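Local coordinates for class I phosphodiesterase PDEB1 (Leishmania major, PDB 2R8Q), which belongs to the class I phosphodiesterase family and folds as an all-helical catalytic domain whose central pocket holds a zinc and a magnesium ion, at residues E25-I30 with A58-V63; L212-A217 with A252-N257; L223-E228 with V245-I250. All blocks are in the same frame, centred on the assembly; numbering follows the deposited sequence.

Contact 1. Residues E25-I30 with A58-V63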
# COMPACT_ATOMS: atom_id res chain seq x y z
N GLU A 25 -16.51 22.08 -14.08
CA GLU A 25 -17.52 22.68 -14.95
C GLU A 25 -18.13 21.67 -15.91
O GLU A 25 -19.33 21.71 -16.18
CB GLU A 25 -16.89 23.84 -15.73
CG GLU A 25 -16.70 25.10 -14.90
CD GLU A 25 -15.63 26.03 -15.47
OE1 GLU A 25 -15.52 26.12 -16.71
OE2 GLU A 25 -14.91 26.66 -14.67
N ALA A 26 -17.31 20.76 -16.41
CA ALA A 26 -17.78 19.74 -17.34
C ALA A 26 -18.81 18.82 -16.69
O ALA A 26 -19.67 18.27 -17.37
CB ALA A 26 -16.60 18.93 -17.87
N VAL A 27 -18.71 18.65 -15.38
CA VAL A 27 -19.66 17.80 -14.67
C VAL A 27 -20.94 18.57 -14.35
O VAL A 27 -22.05 18.08 -14.56
CB VAL A 27 -19.07 17.25 -13.35
CG1 VAL A 27 -20.12 16.42 -12.61
CG2 VAL A 27 -17.84 16.40 -13.65
N MET A 28 -20.78 19.79 -13.83
CA MET A 28 -21.93 20.59 -13.46
C MET A 28 -22.77 21.06 -14.65
O MET A 28 -23.92 21.46 -14.47
CB MET A 28 -21.48 21.80 -12.63
CG MET A 28 -20.80 21.43 -11.32
SD MET A 28 -21.71 20.18 -10.37
CE MET A 28 -23.04 21.17 -9.68
N SER A 29 -22.21 21.00 -15.85
CA SER A 29 -22.94 21.43 -17.04
C SER A 29 -23.90 20.35 -17.53
O SER A 29 -24.78 20.62 -18.34
CB SER A 29 -21.97 21.80 -18.17
OG SER A 29 -21.34 20.65 -18.70
N ILE A 30 -23.73 19.13 -17.03
CA ILE A 30 -24.60 18.03 -17.43
C ILE A 30 -26.05 18.29 -17.01
O ILE A 30 -26.33 18.51 -15.83
CB ILE A 30 -24.15 16.69 -16.80
CG1 ILE A 30 -22.76 16.30 -17.32
CG2 ILE A 30 -25.17 15.60 -17.11
CD1 ILE A 30 -22.72 15.95 -18.80
N ALA A 58 -21.26 12.61 -17.01
CA ALA A 58 -22.63 12.36 -16.60
C ALA A 58 -22.66 11.43 -15.38
O ALA A 58 -23.43 11.64 -14.45
CB ALA A 58 -23.43 11.75 -17.76
N ALA A 59 -21.82 10.40 -15.39
CA ALA A 59 -21.76 9.46 -14.27
C ALA A 59 -21.31 10.17 -12.99
O ALA A 59 -21.82 9.90 -11.91
CB ALA A 59 -20.81 8.31 -14.60
N ALA A 60 -20.34 11.07 -13.12
CA ALA A 60 -19.85 11.82 -11.98
C ALA A 60 -20.98 12.71 -11.48
O ALA A 60 -21.13 12.94 -10.27
CB ALA A 60 -18.66 12.67 -12.39
N GLY A 61 -21.78 13.21 -12.41
CA GLY A 61 -22.90 14.07 -12.07
C GLY A 61 -23.99 13.32 -11.32
O GLY A 61 -24.66 13.89 -10.46
N VAL A 62 -24.17 12.05 -11.65
CA VAL A 62 -25.16 11.22 -10.98
C VAL A 62 -24.82 11.14 -9.50
O VAL A 62 -25.66 11.40 -8.64
CB VAL A 62 -25.20 9.80 -11.58
CG1 VAL A 62 -26.07 8.89 -10.74
CG2 VAL A 62 -25.73 9.86 -13.01
N VAL A 63 -23.57 10.80 -9.20
CA VAL A 63 -23.17 10.69 -7.80
C VAL A 63 -23.13 12.03 -7.08
O VAL A 63 -23.49 12.10 -5.91
CB VAL A 63 -21.80 9.98 -7.65
CG1 VAL A 63 -21.93 8.52 -8.06
CG2 VAL A 63 -20.75 10.67 -8.49

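Contact 2. Residues L212-A217 with A252-N257. With ZN (zinc ion), chain C; IBM (3-isobutyl-1-methylxanthine), chain E.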
# COMPACT_ATOMS: atom_id res chain seq x y z
N LEU A 212 -12.35 -3.77 2.90
CA LEU A 212 -11.75 -5.08 3.10
C LEU A 212 -12.79 -6.19 3.07
O LEU A 212 -12.50 -7.32 2.68
CB LEU A 212 -10.98 -5.11 4.43
CG LEU A 212 -9.78 -4.16 4.52
CD1 LEU A 212 -9.13 -4.30 5.90
CD2 LEU A 212 -8.77 -4.48 3.43
N ALA A 213 -14.01 -5.85 3.47
CA ALA A 213 -15.10 -6.83 3.49
C ALA A 213 -15.56 -7.24 2.09
O ALA A 213 -16.28 -8.23 1.95
CB ALA A 213 -16.29 -6.28 4.27
N THR A 214 -15.16 -6.50 1.06
CA THR A 214 -15.57 -6.83 -0.30
C THR A 214 -14.77 -7.95 -0.97
O THR A 214 -15.08 -8.35 -2.09
CB THR A 214 -15.55 -5.60 -1.24
OG1 THR A 214 -14.23 -5.06 -1.30
CG2 THR A 214 -16.53 -4.54 -0.75
N ASP A 215 -13.74 -8.45 -0.29
CA ASP A 215 -12.96 -9.55 -0.86
C ASP A 215 -13.83 -10.79 -0.79
O ASP A 215 -14.15 -11.27 0.30
CB ASP A 215 -11.67 -9.78 -0.07
CG ASP A 215 -10.84 -10.92 -0.63
OD1 ASP A 215 -11.27 -11.54 -1.62
OD2 ASP A 215 -9.76 -11.20 -0.07
N MET A 216 -14.23 -11.31 -1.94
CA MET A 216 -15.10 -12.48 -1.99
C MET A 216 -14.52 -13.75 -1.38
O MET A 216 -15.26 -14.72 -1.14
CB MET A 216 -15.56 -12.75 -3.42
CG MET A 216 -16.62 -11.77 -3.92
SD MET A 216 -18.13 -11.75 -2.90
CE MET A 216 -18.96 -13.21 -3.47
N ALA A 217 -13.22 -13.78 -1.13
CA ALA A 217 -12.61 -14.96 -0.53
C ALA A 217 -13.11 -15.10 0.91
O ALA A 217 -13.09 -16.18 1.48
CB ALA A 217 -11.09 -14.83 -0.54
N ALA A 252 -23.49 -6.53 -0.41
CA ALA A 252 -24.73 -6.68 -1.16
C ALA A 252 -24.70 -5.80 -2.41
O ALA A 252 -25.03 -6.25 -3.50
CB ALA A 252 -25.93 -6.31 -0.29
N GLY A 253 -24.32 -4.54 -2.24
CA GLY A 253 -24.26 -3.65 -3.38
C GLY A 253 -23.26 -4.15 -4.41
O GLY A 253 -23.49 -4.05 -5.62
N ASP A 254 -22.16 -4.71 -3.94
CA ASP A 254 -21.11 -5.22 -4.81
C ASP A 254 -21.58 -6.38 -5.70
O ASP A 254 -21.13 -6.49 -6.85
CB ASP A 254 -19.91 -5.64 -3.96
CG ASP A 254 -18.59 -5.45 -4.69
OD1 ASP A 254 -18.54 -4.69 -5.68
OD2 ASP A 254 -17.59 -6.05 -4.24
N VAL A 255 -22.47 -7.22 -5.19
CA VAL A 255 -22.98 -8.34 -5.99
C VAL A 255 -24.45 -8.15 -6.37
O VAL A 255 -25.17 -9.12 -6.61
CB VAL A 255 -22.83 -9.69 -5.24
CG1 VAL A 255 -21.36 -9.97 -4.97
CG2 VAL A 255 -23.62 -9.67 -3.93
N SER A 256 -24.87 -6.89 -6.46
CA SER A 256 -26.25 -6.55 -6.78
C SER A 256 -26.66 -6.63 -8.25
O SER A 256 -27.84 -6.49 -8.56
CB SER A 256 -26.56 -5.13 -6.28
OG SER A 256 -25.77 -4.17 -6.96
N ASN A 257 -25.70 -6.84 -9.14
CA ASN A 257 -26.02 -6.90 -10.57
C ASN A 257 -27.17 -7.87 -10.86
O ASN A 257 -28.05 -7.58 -11.67
CB ASN A 257 -24.80 -7.33 -11.39
CG ASN A 257 -23.73 -6.25 -11.47
OD1 ASN A 257 -22.62 -6.51 -11.93
ND2 ASN A 257 -24.05 -5.04 -11.03
ZN ZN C . -16.72 -3.79 -6.55
N9 IBM E . -18.53 -13.38 -10.09
C8 IBM E . -18.78 -14.48 -10.86
N7 IBM E . -19.78 -14.33 -11.69
C5 IBM E . -20.23 -13.04 -11.44
C4 IBM E . -19.47 -12.44 -10.46
N3 IBM E . -19.61 -11.20 -9.96
C2 IBM E . -20.63 -10.48 -10.51
N1 IBM E . -21.45 -11.00 -11.51
C6 IBM E . -21.25 -12.28 -11.98
O6 IBM E . -21.96 -12.74 -12.86
O2 IBM E . -20.84 -9.33 -10.11
C10 IBM E . -22.53 -10.19 -12.07
C11 IBM E . -18.74 -10.67 -8.92
C12 IBM E . -17.32 -10.54 -9.48
C13 IBM E . -17.10 -9.16 -10.10
C14 IBM E . -16.29 -10.81 -8.39
O HOH W 1 -17.85 -8.12 -2.80
O HOH W 2 -15.63 -5.09 -5.22
O HOH W 3 -16.59 -5.75 -7.71

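Contact 3. Residues L223-E228 with V245-I250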
# COMPACT_ATOMS: atom_id res chain seq x y z
N LEU A 223 -20.83 -14.05 5.72
CA LEU A 223 -22.23 -14.43 5.87
C LEU A 223 -22.45 -15.13 7.20
O LEU A 223 -23.48 -14.93 7.85
CB LEU A 223 -22.67 -15.33 4.71
CG LEU A 223 -24.13 -15.78 4.69
CD1 LEU A 223 -25.05 -14.57 4.85
CD2 LEU A 223 -24.43 -16.51 3.39
N SER A 224 -21.48 -15.95 7.61
CA SER A 224 -21.56 -16.67 8.88
C SER A 224 -21.69 -15.69 10.05
O SER A 224 -22.53 -15.87 10.93
CB SER A 224 -20.31 -17.54 9.08
OG SER A 224 -20.29 -18.13 10.37
N ARG A 225 -20.84 -14.67 10.05
CA ARG A 225 -20.87 -13.68 11.12
C ARG A 225 -22.16 -12.86 11.08
O ARG A 225 -22.70 -12.51 12.12
CB ARG A 225 -19.63 -12.78 11.03
CG ARG A 225 -18.35 -13.53 11.41
CD ARG A 225 -17.11 -12.65 11.41
NE ARG A 225 -16.74 -12.19 10.08
CZ ARG A 225 -16.99 -10.98 9.61
NH1 ARG A 225 -17.61 -10.09 10.37
NH2 ARG A 225 -16.63 -10.65 8.38
N PHE A 226 -22.66 -12.58 9.87
CA PHE A 226 -23.90 -11.83 9.74
C PHE A 226 -25.05 -12.65 10.32
O PHE A 226 -25.92 -12.11 11.00
CB PHE A 226 -24.21 -11.54 8.27
CG PHE A 226 -25.59 -10.97 8.05
CD1 PHE A 226 -25.85 -9.63 8.28
CD2 PHE A 226 -26.64 -11.80 7.67
CE1 PHE A 226 -27.14 -9.11 8.13
CE2 PHE A 226 -27.94 -11.30 7.53
CZ PHE A 226 -28.19 -9.95 7.76
N THR A 227 -25.04 -13.94 10.03
CA THR A 227 -26.08 -14.84 10.52
C THR A 227 -26.06 -14.92 12.05
O THR A 227 -27.12 -14.93 12.69
CB THR A 227 -25.90 -16.25 9.94
OG1 THR A 227 -25.85 -16.17 8.51
CG2 THR A 227 -27.07 -17.14 10.34
N GLU A 228 -24.87 -14.97 12.63
CA GLU A 228 -24.75 -15.03 14.09
C GLU A 228 -25.32 -13.74 14.67
O GLU A 228 -25.92 -13.74 15.74
CB GLU A 228 -23.28 -15.20 14.50
CG GLU A 228 -23.04 -15.28 16.01
CD GLU A 228 -23.88 -16.34 16.69
OE1 GLU A 228 -24.05 -17.43 16.11
OE2 GLU A 228 -24.36 -16.10 17.82
N VAL A 245 -23.31 -4.51 9.77
CA VAL A 245 -24.40 -4.17 8.86
C VAL A 245 -23.84 -3.39 7.67
O VAL A 245 -24.22 -3.63 6.53
CB VAL A 245 -25.49 -3.33 9.57
CG1 VAL A 245 -26.40 -2.66 8.52
CG2 VAL A 245 -26.33 -4.22 10.48
N MET A 246 -22.92 -2.47 7.95
CA MET A 246 -22.30 -1.67 6.88
C MET A 246 -21.54 -2.58 5.92
O MET A 246 -21.65 -2.44 4.70
CB MET A 246 -21.32 -0.65 7.47
CG MET A 246 -21.96 0.47 8.27
SD MET A 246 -20.70 1.56 9.01
CE MET A 246 -20.17 2.47 7.57
N GLU A 247 -20.76 -3.51 6.47
CA GLU A 247 -19.98 -4.42 5.65
C GLU A 247 -20.87 -5.31 4.81
O GLU A 247 -20.57 -5.59 3.65
CB GLU A 247 -19.07 -5.28 6.53
CG GLU A 247 -18.07 -4.48 7.35
CD GLU A 247 -17.36 -5.31 8.40
OE1 GLU A 247 -17.90 -6.38 8.76
OE2 GLU A 247 -16.28 -4.90 8.87
N THR A 248 -21.98 -5.76 5.39
CA THR A 248 -22.90 -6.63 4.67
C THR A 248 -23.60 -5.86 3.55
O THR A 248 -23.84 -6.41 2.48
CB THR A 248 -23.93 -7.24 5.63
OG1 THR A 248 -23.24 -7.92 6.69
CG2 THR A 248 -24.81 -8.24 4.91
N LEU A 249 -23.93 -4.60 3.81
CA LEU A 249 -24.58 -3.78 2.79
C LEU A 249 -23.65 -3.52 1.61
O LEU A 249 -24.08 -3.64 0.46
CB LEU A 249 -25.04 -2.44 3.37
CG LEU A 249 -26.31 -2.47 4.22
CD1 LEU A 249 -26.51 -1.12 4.88
CD2 LEU A 249 -27.51 -2.83 3.35
N ILE A 250 -22.39 -3.17 1.86
CA ILE A 250 -21.50 -2.92 0.73
C ILE A 250 -21.27 -4.21 -0.04
O ILE A 250 -21.13 -4.19 -1.27
CB ILE A 250 -20.15 -2.27 1.15
CG1 ILE A 250 -19.42 -1.80 -0.12
CG2 ILE A 250 -19.29 -3.25 1.94
CD1 ILE A 250 -18.27 -0.83 0.13
O HOH W 4 -18.15 -8.79 7.03

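Contact 1. Residues E25-I30 with A58-V63
Val-27, on helix 21-28, lies against Gly-61 of helix 55-68, and the two backbones come close here, with Val-27 CA 5.6 Å from Gly-61 CA. CG1 of the valine is set opposite the backbone N (chi1 177°) and reaches the main chain of the other helix, meeting Gly-61 N at 3.6 Å. Both methyls touch the methyl of Ala-60; CG2, which stands beside the backbone N of its own residue, is 4.0 Å from Ala-60 CB. With no side chain on Gly-61, the valine methyl lies directly on the main chain, at Gly-61 N and CA. The small methyl of Ala-60, pointing toward the first helix, adds a shallow apolar shoulder. Leu-84 and Leu-88 of helix 80-92 also pack on Val-27.

The backbone of Ile-30 turns back onto Val-27, with Ile-30 N donating to Val-27 O. Ile-30 faces Ala-58, one turn earlier on helix 55-68. Its CG1 stands 4.0 Å from Ala-58 N, and its CG2 lies 4.3 Å from Ala-58 CB. The Ala-58 methyl itself points away, so much of what Ile-30 covers is backbone. Tyr-52 and Asp-57 also touch the isoleucine.

The branched Val-27 and Ile-30 thus meet a smooth surface of alanine and glycine. No hydrogen bond joins the two segments: the N-terminal helix and the chain just beyond it are held to helix 55-68 by apolar packing, largely of methyl and methylene groups on main chain.

Contact 2. Residues L212-A217 with A252-N257
Asp-254 OD2 faces Thr-214, and a water bridges the two: it donates to Asp-254 OD2 and, at 2.9 Å, to Thr-214 O. The same OD2 lies 3.7 Å from Thr-214 CB, where the side chains cross at about a right angle. The other carboxylate oxygen, Asp-254 OD1, binds the zinc ion at 2.2 Å. His-104, His-140, Asp-141 and two waters complete that site.

Threonine suits this position because its two branches do different jobs. Its OG1, tucked between the backbone N and the carbonyl carbon (chi1 60°), bonds back to Val-211 O, while CB and CG2 cover the aspartate oxygen. Beyond it, Asp-215 forms an Asx turn: its OD1, 3.0 Å from Ala-217 N, is met from above the carboxylate plane, and its OD2 is held by Ser-170. These bonds probably help to hold the bend that precedes Met-216, whose SD approaches Val-255 CG1 to 4.2 Å. Val-313 and Phe-318 of helix 302-324 extend this apolar patch.

Past the helix end, Asn-257 reaches the pocket, its OD1 3.7 Å from C10 of 3-isobutyl-1-methylxanthine and hydrogen-bonded to Tyr-99. With Asp-254 OD1 on the zinc and OD2 accepting from the bridging water, that water and Thr-214 O form a second shell that probably helps to position the metal ligand.

Contact 3. Residues L223-E228 with V245-I250
Phe-226 and Thr-248 form the closest CA pair, 7.3 Å apart, of the segments 223-228 and 245-250, which run in roughly opposite directions. Between them, the threonine methyl lies over the phenylalanine ring off-centre: Thr-248 CG2 is 4.3 Å from the centroid of the Phe-226 ring, 30° from the ring normal, a CH-pi contact. Thr-248 OG1 comes to 3.5 Å from Phe-226 CD1, obliquely to the ring, but its hydrogen bond goes to Leu-244 O in its own helix. Threonine is apt here, since the helix backbone takes up the hydroxyl while the methyl meets the ring. With CG opposite the backbone N (chi1 170°), the aromatic group extends toward helix 239-254, and Ile-321 of helix 302-324 packs against both Phe-226 and Thr-248.

At the more open margin, Arg-225 and Glu-247 approach without forming a salt bridge. Glu-247 OE1 sits at the edge of the guanidinium, near its plane, 4.1 Å from Arg-225 NH1, and the two flat groups stand 88° apart. A water connects them instead, accepting from Arg-225 NH2 at 2.8 Å and donating to Glu-247 OE1 at 3.0 Å. The arginine NE has its own salt bridge to Asp-221, one turn earlier, which probably helps to orient the guanidinium.

The pairing therefore combines a buried aromatic-methyl contact with a water-mediated charge pair, whose opposite charges probably add a modest attraction over this distance.

In the fold
Contacts 2 and 3 are neighbours, with centres 11 Å apart, and share helix 239-254: contact 3 uses its middle, contact 2 its end and the residues beyond. They touch where Ala-213 packs on Glu-247 and Thr-214 on Ile-250. Along the chain, the segments of contact 3 fall between those of contact 2, so helix 219-232 goes out and helix 239-254 returns to the metal site. Contact 1 comes earlier, joining helices 21-28 and 55-68, its centre about 26 Å from that of contact 2 and on the opposite side of the chain's centre from contact 3. Contacts 1 and 3 thus pack helices away from the metal site, whereas contact 2 holds zinc-site and ligand-pocket residues.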